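Local coordinates for protein putative pore-forming toxin (Bacteroides vulgatus ATCC 8482, PDB 3KOG) that is of unknown function but may be a pore-forming toxin, probably exported as a lipoprotein, at residues T13-I21 against G47-L55. Numbering follows the deposited sequence. Where two conformers were deposited one is given.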
loop_
_atom_site.group_PDB
_atom_site.type_symbol
_atom_site.label_atom_id
_atom_site.label_comp_id
_atom_site.label_asym_id
_atom_site.label_seq_id
_atom_site.Cartn_x
_atom_site.Cartn_y
_atom_site.Cartn_z
ATOM N N THR A 13 -15.467 -21.401 4.477
ATOM C CA THR A 13 -14.215 -20.708 4.953
ATOM C C THR A 13 -13.947 -19.429 4.145
ATOM O O THR A 13 -13.554 -19.516 2.950
ATOM C CB THR A 13 -12.957 -21.626 4.884
ATOM O OG1 THR A 13 -13.041 -22.628 5.920
ATOM C CG2 THR A 13 -11.642 -20.809 5.035
ATOM N N PRO A 14 -14.100 -18.244 4.809
ATOM C CA PRO A 14 -14.080 -16.951 4.122
ATOM C C PRO A 14 -12.727 -16.700 3.475
ATOM O O PRO A 14 -11.714 -17.314 3.868
ATOM C CB PRO A 14 -14.383 -15.949 5.241
ATOM C CG PRO A 14 -13.825 -16.620 6.495
ATOM C CD PRO A 14 -14.056 -18.091 6.286
ATOM N N VAL A 15 -12.725 -15.861 2.447
ATOM C CA VAL A 15 -11.515 -15.494 1.799
ATOM C C VAL A 15 -10.864 -14.416 2.673
ATOM O O VAL A 15 -11.463 -13.398 2.966
ATOM C CB VAL A 15 -11.761 -14.923 0.408
ATOM C CG1 VAL A 15 -10.408 -14.587 -0.245
ATOM C CG2 VAL A 15 -12.580 -15.901 -0.455
ATOM N N ASN A 16 -9.648 -14.683 3.092
ATOM C CA ASN A 16 -8.895 -13.738 3.901
ATOM C C ASN A 16 -8.554 -12.459 3.134
ATOM O O ASN A 16 -8.194 -12.517 1.942
ATOM C CB ASN A 16 -7.634 -14.402 4.365
ATOM C CG ASN A 16 -7.906 -15.634 5.220
ATOM O OD1 ASN A 16 -8.950 -15.746 5.870
ATOM N ND2 ASN A 16 -6.951 -16.560 5.222
ATOM N N ALA A 17 -8.615 -11.317 3.816
ATOM C CA ALA A 17 -8.074 -10.076 3.289
ATOM C C ALA A 17 -6.569 -10.236 3.159
ATOM O O ALA A 17 -5.948 -11.039 3.856
ATOM C CB ALA A 17 -8.364 -8.876 4.239
ATOM N N LYS A 18 -5.973 -9.451 2.292
ATOM C CA LYS A 18 -4.515 -9.517 2.079
ATOM C C LYS A 18 -3.976 -8.186 1.754
ATOM O O LYS A 18 -4.580 -7.428 1.008
ATOM C CB LYS A 18 -4.158 -10.537 1.027
ATOM C CG LYS A 18 -2.638 -10.664 0.793
ATOM C CD LYS A 18 -2.318 -11.674 -0.328
ATOM C CE LYS A 18 -2.481 -13.121 0.094
ATOM N NZ LYS A 18 -1.996 -13.909 -1.127
ATOM N N PHE A 19 -2.788 -7.887 2.305
ATOM C CA PHE A 19 -2.141 -6.617 2.083
ATOM C C PHE A 19 -0.644 -6.849 1.969
ATOM O O PHE A 19 -0.089 -7.595 2.792
ATOM C CB PHE A 19 -2.452 -5.632 3.186
ATOM C CG PHE A 19 -2.122 -4.207 2.816
ATOM C CD1 PHE A 19 -3.032 -3.442 2.112
ATOM C CD2 PHE A 19 -0.927 -3.664 3.175
ATOM C CE1 PHE A 19 -2.748 -2.166 1.760
ATOM C CE2 PHE A 19 -0.603 -2.364 2.829
ATOM C CZ PHE A 19 -1.556 -1.609 2.094
ATOM N N ILE A 20 -0.043 -6.304 0.903
ATOM C CA ILE A 20 1.399 -6.436 0.633
ATOM C C ILE A 20 2.109 -5.120 0.767
ATOM O O ILE A 20 1.731 -4.124 0.155
ATOM C CB ILE A 20 1.627 -7.058 -0.743
ATOM C CG1 ILE A 20 0.970 -8.462 -0.780
ATOM C CG2 ILE A 20 3.131 -7.169 -1.078
ATOM C CD1 ILE A 20 0.881 -9.059 -2.209
ATOM N N ILE A 21 3.152 -5.109 1.584
ATOM C CA ILE A 21 4.027 -3.987 1.723
ATOM C C ILE A 21 5.347 -4.244 1.010
ATOM O O ILE A 21 6.029 -5.283 1.247
ATOM C CB ILE A 21 4.356 -3.735 3.255
ATOM C CG1 ILE A 21 3.109 -3.289 4.034
ATOM C CG2 ILE A 21 5.523 -2.642 3.376
ATOM C CD1 ILE A 21 3.270 -3.455 5.594
ATOM N N GLY A 47 6.150 -9.024 4.922
ATOM C CA GLY A 47 5.709 -8.162 3.823
ATOM C C GLY A 47 4.325 -8.485 3.284
ATOM O O GLY A 47 3.688 -7.627 2.659
ATOM N N THR A 48 3.851 -9.706 3.477
ATOM C CA THR A 48 2.513 -10.127 3.073
ATOM C C THR A 48 1.667 -10.460 4.325
ATOM O O THR A 48 2.062 -11.276 5.206
ATOM C CB THR A 48 2.572 -11.384 2.153
ATOM O OG1 THR A 48 3.294 -11.009 1.019
ATOM C CG2 THR A 48 1.136 -11.831 1.751
ATOM N N TYR A 49 0.547 -9.765 4.455
ATOM C CA TYR A 49 -0.292 -9.783 5.662
ATOM C C TYR A 49 -1.669 -10.262 5.289
ATOM O O TYR A 49 -2.275 -9.765 4.330
ATOM C CB TYR A 49 -0.328 -8.408 6.327
ATOM C CG TYR A 49 1.044 -8.026 6.699
ATOM C CD1 TYR A 49 1.864 -7.434 5.773
ATOM C CD2 TYR A 49 1.573 -8.322 7.973
ATOM C CE1 TYR A 49 3.201 -7.116 6.059
ATOM C CE2 TYR A 49 2.913 -8.052 8.264
ATOM C CZ TYR A 49 3.728 -7.433 7.308
ATOM O OH TYR A 49 5.039 -7.169 7.524
ATOM N N GLU A 50 -2.189 -11.225 6.054
ATOM C CA GLU A 50 -3.388 -11.965 5.663
ATOM C C GLU A 50 -4.354 -11.971 6.864
ATOM O O GLU A 50 -3.948 -12.276 7.994
ATOM C CB GLU A 50 -3.018 -13.391 5.228
ATOM C CG GLU A 50 -4.194 -14.252 4.725
ATOM C CD GLU A 50 -3.744 -15.599 4.133
ATOM O OE1 GLU A 50 -2.505 -15.879 4.112
ATOM O OE2 GLU A 50 -4.643 -16.358 3.679
ATOM N N GLY A 51 -5.611 -11.603 6.623
ATOM C CA GLY A 51 -6.602 -11.541 7.667
ATOM C C GLY A 51 -7.075 -12.919 8.096
ATOM O O GLY A 51 -6.608 -13.962 7.566
ATOM N N THR A 52 -8.019 -12.915 9.017
ATOM C CA THR A 52 -8.552 -14.159 9.603
ATOM C C THR A 52 -10.065 -14.251 9.735
ATOM O O THR A 52 -10.553 -14.838 10.690
ATOM C CB THR A 52 -7.907 -14.377 10.974
ATOM O OG1 THR A 52 -8.236 -13.278 11.800
ATOM C CG2 THR A 52 -6.362 -14.535 10.849
ATOM N N PRO A 53 -10.827 -13.754 8.733
ATOM C CA PRO A 53 -10.478 -13.264 7.402
ATOM C C PRO A 53 -10.221 -11.746 7.372
ATOM O O PRO A 53 -9.686 -11.248 6.395
ATOM C CB PRO A 53 -11.743 -13.577 6.615
ATOM C CG PRO A 53 -12.823 -13.423 7.578
ATOM C CD PRO A 53 -12.287 -13.920 8.869
ATOM N N GLU A 54 -10.652 -11.032 8.405
ATOM C CA GLU A 54 -10.425 -9.586 8.507
ATOM C C GLU A 54 -9.015 -9.282 8.987
ATOM O O GLU A 54 -8.435 -10.020 9.752
ATOM C CB GLU A 54 -11.459 -8.886 9.423
ATOM C CG GLU A 54 -12.858 -9.108 8.907
ATOM C CD GLU A 54 -13.912 -8.150 9.457
ATOM O OE1 GLU A 54 -13.682 -7.471 10.481
ATOM O OE2 GLU A 54 -14.999 -8.094 8.857
ATOM N N LEU A 55 -8.442 -8.224 8.426
ATOM C CA LEU A 55 -7.151 -7.731 8.859
ATOM C C LEU A 55 -7.345 -6.455 9.648
ATOM O O LEU A 55 -7.965 -5.513 9.141
ATOM C CB LEU A 55 -6.354 -7.407 7.629
ATOM C CG LEU A 55 -4.873 -7.312 7.693
ATOM C CD1 LEU A 55 -4.169 -8.527 8.319
ATOM C CD2 LEU A 55 -4.383 -7.124 6.196
#
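Phe19 and Tyr49 form the central antiparallel, hydrogen-bonded pair of strands 18-21 and 48-50: Phe19 N reaches Tyr49 O and Tyr49 N reaches Phe19 O, each at 2.8 Å. Ile21 N to Gly47 O and Gly51 N to Ala17 O continue the ladder. Pro53, which follows a cis peptide, takes a nearly straight bond on its O from Ala17 N (175°).

The packed face carries Ile21, Tyr49 and Leu55, all touched by Ile77 of the neighbouring three-stranded sheet, the first two also by Ile60. Ile21 CD1 comes obliquely to Tyr49 CE1 at 3.7 Å, while the Phe19 ring turns away, leaving its CB 3.9 Å from Leu55 CD2. Buried Tyr49 satisfies its OH on Lys44 O.

Looser is the face of Lys18, Ile20, Thr48 and Glu50. In one of two conformers Glu50, CG anti to its backbone N (-177°), places OE2 in the amide plane of Asn16, 2.8 Å from ND2, which approaches 37° out of the carboxylate plane; this bond is uncertain. The Pro14 and Pro53 rings cross at about a right angle, CG to CG 3.5 Å.

Backbone bonds thus set the register, apolar side chains seal the inner side, and light, probably adjustable contacts hold the exposed one.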